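Local coordinates for cystathionine beta-lyase family protein, YNBB B.subtilis ortholog (Clostridium acetobutylicum, PDB 3HVY) that probably acts as a pyridoxal-phosphate-dependent carbon-sulfur lyase related to cystathionine beta-lyase and methionine gamma-lyase, and may take part in aluminium resistance, at residues Asn88-Phe93 and Ala258-Tyr263; Asn212-Val217 and Gly234-Ala239; Lys51-Glu56 and Asp80-Asn85. All coordinates share one frame; numbering follows the deposited sequence.

Contact 1: Asn88-Phe93 and Ala258-Tyr263; sequences NTESAF and AGKEEY. With NA (sodium ion), chain X; EDO (1,2-ethanediol), chain Z.
S91 and G259 pair their backbones through two hydrogen bonds, S91 N to G259 O at 2.9 Å and G259 N to S91 O at 3.0 Å, the second almost straight at 174°. They form the hydrogen-bonded pair of a short antiparallel ladder, and A92 with A258 follows as the non-hydrogen-bonded pair. S91 O takes a second donor, the hydroxyl of T89 (OG1 to O, 2.7 Å), which comes from the face of the carbonyl opposite to that used by G259 N. With OG1 lying between its own backbone N and carbonyl carbon (chi1 63°), T89 folds this hydroxyl forward along its own chain, while its CG2 lies over the backbone of G259.

Strand 91-95 is an outermost strand, within this chain, of the mixed seven-stranded sheet of the large domain of fold-type I pyridoxal-phosphate enzymes, and 255-259 is the antiparallel strand beside it.

Beyond the ladder E90, its chain extended, binds the start of helix 261-271, of which K260 is the N-cap residue. Its OE1 accepts the E261 amide at 2.8 Å on the anti side of the carboxylate; water 1 also donates to OE1 and accepts from E262 N, so the carboxylate serves two amides of the first turn. E261 turns its own carboxylate to T265.

At the other end of 88-93, N88 closes helix 74-87 in a Schellman motif, binds the sodium ion through OD1 (2.3 Å) and donates through ND2 to 1,2-ethanediol and D232.

Apolar contact is slight: the methyls A92 CB and A258 CB lie 4.1 Å apart on one face of the sheet, where A92 also meets Y83 and A84. On the S91 face, the oxygen S91 OG approaches E261 CB to 3.1 Å.

Contact 2: Asn212-Val217 and Gly234-Ala239; sequences NVIVFV and GADIIA
D236 grips both the N and the O of V215: V215 N donates to D236 OD2 (2.8 Å, nearly straight at 172°), and D236 N returns a bond to V215 O at 2.8 Å. The carboxylate thus stands in for a backbone acceptor just before the strand pairing begins. D236 OD2 is met on its anti side and also forms a salt bridge with R207, whose guanidinium reaches V213 O as well; these partners would be expected to favour a charged carboxylate.

The tight part lies further along, where F216 pairs with I237 and V217 with I238. V217 N donates to I237 O at 3.0 Å, whereas the bond from A239 N to V217 O is weak. F216 CG stands anti to the backbone N (chi1 172°), and beyond it CD1 touches I237 CG2 at 3.8 Å. The rim atoms CE1 and CZ meet A239 CB near the ring plane. I214 CG2 meets I237 CG2 at 3.7 Å on that same face. On the V217 and I238 face, V217 CG2 meets A235 CB at 3.9 Å, G234 and A235 being partly exposed there.

At the N212 end the packing thins: N212 is exposed, and a water donates to its carbonyl and, weakly, to D236 OD2.

Strands 214-218 and 237-241 are neighbouring parallel strands of the mixed seven-stranded sheet in the large domain of fold-type I pyridoxal-phosphate enzymes, helix 101-111 covering the F216 face.

Contact 3: Lys51-Glu56 and Asp80-Asn85; sequences KAFQEE and DRVYAN. With NA (sodium ion), chain X.
N85 holds CG anti to its backbone N (chi1 -164°), and E56 does the same with its own CG before bending at chi2 (61°); across the contact the amide of N85 meets E55, and the carboxylate of E56 meets R81. N85 ND2 donates to E55 OE1 at 3.0 Å, nearly straight, with the acceptor in the amide plane and its carboxylate met on the anti side. The two side chains cross at about a right angle. The other amide hydrogen serves water 5, which donates in turn to A52 O.

The opposite end of that amide binds metal. N85 OD1 and N85 O both lie 2.3 Å from the sodium ion, whose shell is completed by N88 OD1 and two waters. The bond to E55 helps to fix the rotation of this first-shell ligand, making E55 a second-shell residue to the ion.

The C-terminal end of the long helix 18-55 packs here across helix 74-87, which leads into edge strand 91-95 of the large-domain sheet; the short segments stand at 135° with axes 8.9 Å apart. At the closest backbone approach, A52 CB packs on V82 CG1 at 4.0 Å. V82 CG2 presses on E56 CB (3.6 Å), and L294 of helix 287-317 adds to the packing round V82 and F53.

Outward from V82 lies the salt bridge. R81 NE points to E56 OE2 at 2.6 Å, keeping that oxygen in the guanidinium plane but approaching from above the carboxylate plane; NH2 adds a weak bond to the same oxygen. S78 OG also bonds E56 OE2. Elsewhere on helix 18-55, Q54 and K51 make hydrogen bonds to a second subunit, Q54 to its Y14 and K51 to its S9.

Overall arrangement
Contacts 1 and 2 belong to one sheet: strands 255-259 and 237-241 are neighbours in it, and A258 O meets I238 N at 2.7 Å where the two contacts touch. Their centres lie about 10 Å apart, contact 2 being nested within the chain loop closed by contact 1. Contact 3, with its centre about 13 Å from that of contact 1, joins it through the turn after helix 74-87, where T89 N approaches A84 O at 2.9 Å; both contacts supply ligands to the sodium ion. Contacts 2 and 3 do not touch, their nearest atoms being about 7 Å apart. Strand 237-241 leads on to K244, the lysine modified by pyridoxal phosphate, which ties contact 2 to the cofactor site through the chain.

Contact 1: Asn88-Phe93 and Ala258-Tyr263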
loop_
_atom_site.group_PDB
_atom_site.type_symbol
_atom_site.label_atom_id
_atom_site.label_comp_id
_atom_site.label_asym_id
_atom_site.label_seq_id
_atom_site.Cartn_x
_atom_site.Cartn_y
_atom_site.Cartn_z
ATOM N N ASN D 88 -23.701 -18.347 -7.315
ATOM C CA ASN D 88 -24.105 -19.740 -7.540
ATOM C C ASN D 88 -23.523 -20.322 -8.819
ATOM O O ASN D 88 -24.236 -20.964 -9.607
ATOM C CB ASN D 88 -25.631 -19.862 -7.462
ATOM C CG ASN D 88 -26.149 -19.544 -6.082
ATOM O OD1 ASN D 88 -25.675 -20.115 -5.106
ATOM N ND2 ASN D 88 -27.117 -18.641 -5.985
ATOM N N THR D 89 -22.216 -20.102 -8.995
ATOM C CA THR D 89 -21.473 -20.592 -10.151
ATOM C C THR D 89 -20.438 -21.621 -9.685
ATOM O O THR D 89 -20.113 -21.692 -8.496
ATOM C CB THR D 89 -20.720 -19.448 -10.856
ATOM O OG1 THR D 89 -19.726 -18.871 -9.972
ATOM C CG2 THR D 89 -21.678 -18.420 -11.357
ATOM N N GLU D 90 -19.944 -22.427 -10.604
ATOM C CA GLU D 90 -18.835 -23.343 -10.292
ATOM C C GLU D 90 -17.570 -22.570 -9.923
ATOM O O GLU D 90 -16.865 -22.935 -9.006
ATOM C CB GLU D 90 -18.496 -24.215 -11.489
ATOM C CG GLU D 90 -19.573 -25.208 -11.829
ATOM C CD GLU D 90 -19.314 -25.936 -13.139
ATOM O OE1 GLU D 90 -18.365 -25.626 -13.888
ATOM O OE2 GLU D 90 -20.079 -26.856 -13.403
ATOM N N SER D 91 -17.293 -21.486 -10.633
ATOM C CA SER D 91 -16.062 -20.739 -10.434
ATOM C C SER D 91 -16.228 -19.249 -10.558
ATOM O O SER D 91 -17.243 -18.738 -11.058
ATOM C CB SER D 91 -15.008 -21.127 -11.491
ATOM O OG SER D 91 -14.963 -22.496 -11.648
ATOM N N ALA D 92 -15.162 -18.563 -10.150
ATOM C CA ALA D 92 -15.077 -17.117 -10.250
ATOM C C ALA D 92 -13.614 -16.775 -10.238
ATOM O O ALA D 92 -12.771 -17.569 -9.769
ATOM C CB ALA D 92 -15.847 -16.364 -9.133
ATOM N N PHE D 93 -13.338 -15.584 -10.748
ATOM C CA PHE D 93 -11.999 -15.060 -10.997
ATOM C C PHE D 93 -12.093 -13.548 -10.816
ATOM O O PHE D 93 -12.624 -12.828 -11.683
ATOM C CB PHE D 93 -11.564 -15.445 -12.397
ATOM C CG PHE D 93 -10.211 -14.910 -12.811
ATOM C CD1 PHE D 93 -9.028 -15.455 -12.315
ATOM C CD2 PHE D 93 -10.127 -13.875 -13.706
ATOM C CE1 PHE D 93 -7.817 -15.008 -12.723
ATOM C CE2 PHE D 93 -8.886 -13.400 -14.086
ATOM C CZ PHE D 93 -7.729 -13.998 -13.611
ATOM N N ALA D 258 -17.278 -14.770 -13.653
ATOM C CA ALA D 258 -17.908 -15.837 -12.885
ATOM C C ALA D 258 -18.756 -16.700 -13.800
ATOM O O ALA D 258 -19.379 -16.227 -14.753
ATOM C CB ALA D 258 -18.777 -15.298 -11.762
ATOM N N GLY D 259 -18.801 -17.981 -13.475
ATOM C CA GLY D 259 -19.546 -18.943 -14.285
ATOM C C GLY D 259 -19.047 -20.373 -14.182
ATOM O O GLY D 259 -18.447 -20.785 -13.183
ATOM N N LYS D 260 -19.311 -21.142 -15.229
ATOM C CA LYS D 260 -18.846 -22.493 -15.320
ATOM C C LYS D 260 -17.344 -22.509 -15.314
ATOM O O LYS D 260 -16.728 -21.685 -15.946
ATOM C CB LYS D 260 -19.414 -23.170 -16.599
ATOM C CG LYS D 260 -20.948 -23.219 -16.501
ATOM C CD LYS D 260 -21.606 -24.411 -17.042
ATOM C CE LYS D 260 -23.126 -24.378 -16.741
ATOM N NZ LYS D 260 -23.543 -25.175 -15.528
ATOM N N GLU D 261 -16.761 -23.483 -14.626
ATOM C CA GLU D 261 -15.318 -23.600 -14.541
ATOM C C GLU D 261 -14.650 -23.627 -15.921
ATOM O O GLU D 261 -13.649 -22.996 -16.120
ATOM C CB GLU D 261 -14.924 -24.815 -13.729
ATOM C CG GLU D 261 -13.417 -24.990 -13.456
ATOM C CD GLU D 261 -12.667 -25.665 -14.612
ATOM O OE1 GLU D 261 -13.236 -26.592 -15.246
ATOM O OE2 GLU D 261 -11.493 -25.276 -14.877
ATOM N N GLU D 262 -15.214 -24.340 -16.859
ATOM C CA GLU D 262 -14.623 -24.419 -18.176
ATOM C C GLU D 262 -14.467 -23.029 -18.771
ATOM O O GLU D 262 -13.428 -22.721 -19.286
ATOM C CB GLU D 262 -15.476 -25.340 -19.061
ATOM C CG GLU D 262 -15.149 -25.331 -20.531
ATOM C CD GLU D 262 -16.058 -26.268 -21.356
ATOM O OE1 GLU D 262 -17.047 -26.823 -20.810
ATOM O OE2 GLU D 262 -15.790 -26.419 -22.573
ATOM N N TYR D 263 -15.502 -22.186 -18.696
ATOM C CA TYR D 263 -15.478 -20.889 -19.361
ATOM C C TYR D 263 -14.683 -19.831 -18.587
ATOM O O TYR D 263 -13.982 -18.992 -19.192
ATOM C CB TYR D 263 -16.907 -20.424 -19.647
ATOM C CG TYR D 263 -17.739 -21.489 -20.337
ATOM C CD1 TYR D 263 -17.207 -22.247 -21.376
ATOM C CD2 TYR D 263 -19.053 -21.732 -19.965
ATOM C CE1 TYR D 263 -17.965 -23.227 -22.024
ATOM C CE2 TYR D 263 -19.841 -22.688 -20.627
ATOM C CZ TYR D 263 -19.296 -23.441 -21.652
ATOM O OH TYR D 263 -20.058 -24.443 -22.318
HETATM NA NA NA X . -24.304 -20.181 -3.289
HETATM C C1 EDO Z . -29.908 -16.328 -4.080
HETATM O O1 EDO Z . -28.690 -17.082 -3.822
HETATM C C2 EDO Z . -30.420 -16.369 -5.506
HETATM O O2 EDO Z . -31.411 -17.413 -5.655
HETATM O O HOH W 1 -17.413 -26.425 -16.210
HETATM O O HOH W 2 -25.638 -21.622 -1.903
HETATM O O HOH W 3 -22.900 -22.077 -4.496
#

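Contact 2: Asn212-Val217 and Gly234-Ala239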
loop_
_atom_site.group_PDB
_atom_site.type_symbol
_atom_site.label_atom_id
_atom_site.label_comp_id
_atom_site.label_asym_id
_atom_site.label_seq_id
_atom_site.Cartn_x
_atom_site.Cartn_y
_atom_site.Cartn_z
ATOM N N ASN D 212 -25.944 -26.041 -25.644
ATOM C CA ASN D 212 -24.493 -25.927 -25.598
ATOM C C ASN D 212 -23.917 -24.532 -25.837
ATOM O O ASN D 212 -22.812 -24.234 -25.368
ATOM C CB ASN D 212 -23.881 -26.889 -26.608
ATOM C CG ASN D 212 -24.196 -28.317 -26.274
ATOM O OD1 ASN D 212 -23.841 -28.793 -25.202
ATOM N ND2 ASN D 212 -24.919 -28.985 -27.153
ATOM N N VAL D 213 -24.641 -23.692 -26.580
ATOM C CA VAL D 213 -24.161 -22.327 -26.846
ATOM C C VAL D 213 -23.893 -21.627 -25.508
ATOM O O VAL D 213 -24.676 -21.744 -24.579
ATOM C CB VAL D 213 -25.162 -21.541 -27.757
ATOM C CG1 VAL D 213 -26.554 -21.405 -27.059
ATOM C CG2 VAL D 213 -24.603 -20.196 -28.142
ATOM N N ILE D 214 -22.753 -20.941 -25.407
ATOM C CA ILE D 214 -22.412 -20.217 -24.192
ATOM C C ILE D 214 -23.261 -18.968 -24.045
ATOM O O ILE D 214 -23.280 -18.114 -24.908
ATOM C CB ILE D 214 -20.879 -19.818 -24.183
ATOM C CG1 ILE D 214 -20.031 -21.090 -24.425
ATOM C CG2 ILE D 214 -20.534 -19.069 -22.892
ATOM C CD1 ILE D 214 -18.514 -20.873 -24.679
ATOM N N VAL D 215 -23.978 -18.842 -22.949
ATOM C CA VAL D 215 -24.703 -17.609 -22.689
ATOM C C VAL D 215 -23.896 -16.733 -21.715
ATOM O O VAL D 215 -23.715 -17.070 -20.527
ATOM C CB VAL D 215 -26.107 -17.887 -22.184
ATOM C CG1 VAL D 215 -26.744 -16.575 -21.698
ATOM C CG2 VAL D 215 -26.918 -18.594 -23.268
ATOM N N PHE D 216 -23.377 -15.642 -22.267
ATOM C CA PHE D 216 -22.599 -14.634 -21.570
ATOM C C PHE D 216 -23.436 -13.407 -21.278
ATOM O O PHE D 216 -24.118 -12.883 -22.186
ATOM C CB PHE D 216 -21.368 -14.208 -22.394
ATOM C CG PHE D 216 -20.643 -13.027 -21.801
ATOM C CD1 PHE D 216 -19.941 -13.146 -20.598
ATOM C CD2 PHE D 216 -20.655 -11.815 -22.420
ATOM C CE1 PHE D 216 -19.290 -12.025 -20.041
ATOM C CE2 PHE D 216 -20.003 -10.736 -21.858
ATOM C CZ PHE D 216 -19.344 -10.856 -20.663
ATOM N N VAL D 217 -23.436 -12.972 -20.012
ATOM C CA VAL D 217 -24.097 -11.671 -19.637
ATOM C C VAL D 217 -23.102 -10.649 -19.036
ATOM O O VAL D 217 -22.439 -10.925 -18.049
ATOM C CB VAL D 217 -25.242 -11.897 -18.643
ATOM C CG1 VAL D 217 -26.072 -10.610 -18.346
ATOM C CG2 VAL D 217 -26.160 -13.012 -19.170
ATOM N N GLY D 234 -29.535 -19.198 -15.625
ATOM C CA GLY D 234 -28.961 -19.900 -16.781
ATOM C C GLY D 234 -27.767 -19.303 -17.482
ATOM O O GLY D 234 -27.336 -19.835 -18.492
ATOM N N ALA D 235 -27.253 -18.178 -17.014
ATOM C CA ALA D 235 -26.083 -17.619 -17.625
ATOM C C ALA D 235 -24.921 -18.581 -17.371
ATOM O O ALA D 235 -24.765 -19.080 -16.246
ATOM C CB ALA D 235 -25.762 -16.192 -17.031
ATOM N N ASP D 236 -24.097 -18.817 -18.397
ATOM C CA ASP D 236 -22.889 -19.649 -18.285
ATOM C C ASP D 236 -21.674 -18.905 -17.768
ATOM O O ASP D 236 -20.785 -19.486 -17.187
ATOM C CB ASP D 236 -22.539 -20.234 -19.641
ATOM C CG ASP D 236 -23.571 -21.247 -20.119
ATOM O OD1 ASP D 236 -23.921 -22.137 -19.333
ATOM O OD2 ASP D 236 -24.029 -21.131 -21.275
ATOM N N ILE D 237 -21.632 -17.609 -18.009
ATOM C CA ILE D 237 -20.539 -16.796 -17.629
ATOM C C ILE D 237 -20.993 -15.344 -17.615
ATOM O O ILE D 237 -21.804 -14.899 -18.443
ATOM C CB ILE D 237 -19.299 -17.050 -18.543
ATOM C CG1 ILE D 237 -18.089 -16.248 -18.073
ATOM C CG2 ILE D 237 -19.625 -16.881 -20.032
ATOM C CD1 ILE D 237 -16.745 -16.577 -18.827
ATOM N N ILE D 238 -20.504 -14.631 -16.612
ATOM C CA ILE D 238 -20.800 -13.199 -16.440
ATOM C C ILE D 238 -19.489 -12.460 -16.147
ATOM O O ILE D 238 -18.496 -13.086 -15.797
ATOM C CB ILE D 238 -21.835 -12.937 -15.325
ATOM C CG1 ILE D 238 -21.281 -13.284 -13.931
ATOM C CG2 ILE D 238 -23.130 -13.707 -15.579
ATOM C CD1 ILE D 238 -22.237 -12.887 -12.789
ATOM N N ALA D 239 -19.503 -11.134 -16.309
ATOM C CA ALA D 239 -18.341 -10.289 -16.060
ATOM C C ALA D 239 -18.804 -8.937 -15.608
ATOM O O ALA D 239 -19.931 -8.483 -15.964
ATOM C CB ALA D 239 -17.444 -10.133 -17.305
HETATM O O HOH W 4 -22.880 -23.965 -22.477
#

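Contact 3: Lys51-Glu56 and Asp80-Asn85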
loop_
_atom_site.group_PDB
_atom_site.type_symbol
_atom_site.label_atom_id
_atom_site.label_comp_id
_atom_site.label_asym_id
_atom_site.label_seq_id
_atom_site.Cartn_x
_atom_site.Cartn_y
_atom_site.Cartn_z
ATOM N N LYS D 51 -23.415 -15.190 4.517
ATOM C CA LYS D 51 -23.300 -16.660 4.516
ATOM C C LYS D 51 -22.099 -17.139 3.690
ATOM O O LYS D 51 -21.428 -18.090 4.050
ATOM C CB LYS D 51 -24.541 -17.325 3.926
ATOM C CG LYS D 51 -25.799 -17.239 4.745
ATOM C CD LYS D 51 -26.857 -18.240 4.252
ATOM C CE LYS D 51 -27.117 -18.168 2.757
ATOM N NZ LYS D 51 -28.222 -19.088 2.323
ATOM N N ALA D 52 -21.884 -16.524 2.532
ATOM C CA ALA D 52 -20.763 -16.879 1.659
ATOM C C ALA D 52 -19.405 -16.671 2.428
ATOM O O ALA D 52 -18.503 -17.541 2.413
ATOM C CB ALA D 52 -20.833 -16.070 0.371
ATOM N N PHE D 53 -19.271 -15.549 3.140
ATOM C CA PHE D 53 -18.076 -15.320 3.943
ATOM C C PHE D 53 -17.856 -16.460 4.962
ATOM O O PHE D 53 -16.771 -17.029 5.084
ATOM C CB PHE D 53 -18.205 -13.995 4.702
ATOM C CG PHE D 53 -17.631 -12.777 3.965
ATOM C CD1 PHE D 53 -18.309 -12.182 2.916
ATOM C CD2 PHE D 53 -16.435 -12.214 4.373
ATOM C CE1 PHE D 53 -17.795 -11.076 2.271
ATOM C CE2 PHE D 53 -15.896 -11.099 3.744
ATOM C CZ PHE D 53 -16.568 -10.533 2.676
ATOM N N GLN D 54 -18.922 -16.775 5.676
ATOM C CA GLN D 54 -18.882 -17.762 6.761
ATOM C C GLN D 54 -18.676 -19.155 6.235
ATOM O O GLN D 54 -17.922 -19.908 6.828
ATOM C CB GLN D 54 -20.168 -17.645 7.573
ATOM C CG GLN D 54 -20.328 -16.230 8.166
ATOM C CD GLN D 54 -21.436 -16.182 9.185
ATOM O OE1 GLN D 54 -22.402 -16.939 9.073
ATOM N NE2 GLN D 54 -21.314 -15.303 10.176
ATOM N N GLU D 55 -19.235 -19.482 5.066
ATOM C CA GLU D 55 -19.006 -20.804 4.495
ATOM C C GLU D 55 -17.571 -20.969 3.982
ATOM O O GLU D 55 -17.049 -22.059 3.993
ATOM C CB GLU D 55 -20.052 -21.149 3.441
ATOM C CG GLU D 55 -21.472 -21.310 4.100
ATOM C CD GLU D 55 -22.663 -21.319 3.135
ATOM O OE1 GLU D 55 -22.474 -21.240 1.896
ATOM O OE2 GLU D 55 -23.804 -21.405 3.646
ATOM N N GLU D 56 -16.909 -19.889 3.618
ATOM C CA GLU D 56 -15.519 -19.978 3.222
ATOM C C GLU D 56 -14.565 -19.758 4.408
ATOM O O GLU D 56 -13.355 -19.765 4.247
ATOM C CB GLU D 56 -15.240 -19.010 2.057
ATOM C CG GLU D 56 -13.800 -19.025 1.467
ATOM C CD GLU D 56 -13.360 -20.370 0.870
ATOM O OE1 GLU D 56 -14.247 -21.195 0.516
ATOM O OE2 GLU D 56 -12.120 -20.574 0.729
ATOM N N ASP D 80 -12.260 -15.591 -4.739
ATOM C CA ASP D 80 -12.895 -16.305 -5.858
ATOM C C ASP D 80 -13.972 -17.305 -5.395
ATOM O O ASP D 80 -15.030 -17.392 -6.002
ATOM C CB ASP D 80 -11.862 -17.064 -6.659
ATOM C CG ASP D 80 -10.880 -16.154 -7.398
ATOM O OD1 ASP D 80 -11.107 -14.940 -7.448
ATOM O OD2 ASP D 80 -9.833 -16.672 -7.906
ATOM N N ARG D 81 -13.697 -18.095 -4.340
ATOM C CA ARG D 81 -14.699 -19.046 -3.857
ATOM C C ARG D 81 -15.922 -18.333 -3.278
ATOM O O ARG D 81 -17.061 -18.754 -3.496
ATOM C CB ARG D 81 -14.101 -19.993 -2.845
ATOM C CG ARG D 81 -13.179 -21.003 -3.499
ATOM C CD ARG D 81 -12.778 -22.122 -2.536
ATOM N NE ARG D 81 -11.742 -21.675 -1.610
ATOM C CZ ARG D 81 -10.432 -21.648 -1.891
ATOM N NH1 ARG D 81 -9.942 -22.102 -3.038
ATOM N NH2 ARG D 81 -9.585 -21.201 -0.990
ATOM N N VAL D 82 -15.701 -17.211 -2.593
ATOM C CA VAL D 82 -16.828 -16.440 -2.021
ATOM C C VAL D 82 -17.748 -15.909 -3.150
ATOM O O VAL D 82 -18.968 -16.063 -3.082
ATOM C CB VAL D 82 -16.312 -15.307 -1.080
ATOM C CG1 VAL D 82 -17.432 -14.318 -0.736
ATOM C CG2 VAL D 82 -15.674 -15.954 0.226
ATOM N N TYR D 83 -17.160 -15.311 -4.191
ATOM C CA TYR D 83 -17.932 -14.823 -5.296
ATOM C C TYR D 83 -18.672 -15.978 -6.003
ATOM O O TYR D 83 -19.837 -15.829 -6.369
ATOM C CB TYR D 83 -17.055 -14.138 -6.320
ATOM C CG TYR D 83 -16.866 -12.639 -6.213
ATOM C CD1 TYR D 83 -16.305 -12.054 -5.101
ATOM C CD2 TYR D 83 -17.147 -11.807 -7.318
ATOM C CE1 TYR D 83 -16.047 -10.635 -5.075
ATOM C CE2 TYR D 83 -16.911 -10.449 -7.288
ATOM C CZ TYR D 83 -16.403 -9.855 -6.154
ATOM O OH TYR D 83 -16.170 -8.473 -6.156
ATOM N N ALA D 84 -17.994 -17.091 -6.256
ATOM C CA ALA D 84 -18.658 -18.254 -6.908
ATOM C C ALA D 84 -19.905 -18.687 -6.080
ATOM O O ALA D 84 -21.001 -18.988 -6.614
ATOM C CB ALA D 84 -17.684 -19.408 -7.054
ATOM N N ASN D 85 -19.749 -18.686 -4.775
ATOM C CA ASN D 85 -20.870 -19.026 -3.888
ATOM C C ASN D 85 -22.017 -17.999 -4.037
ATOM O O ASN D 85 -23.192 -18.363 -4.233
ATOM C CB ASN D 85 -20.382 -19.032 -2.458
ATOM C CG ASN D 85 -21.341 -19.737 -1.504
ATOM O OD1 ASN D 85 -22.471 -20.104 -1.875
ATOM N ND2 ASN D 85 -20.875 -19.979 -0.279
HETATM NA NA NA X . -24.304 -20.181 -3.289
HETATM O O HOH W 5 -18.388 -19.130 0.155
HETATM O O HOH W 6 -24.589 -19.550 0.659
HETATM O O HOH W 2 -25.638 -21.622 -1.903
HETATM O O HOH W 3 -22.900 -22.077 -4.496
#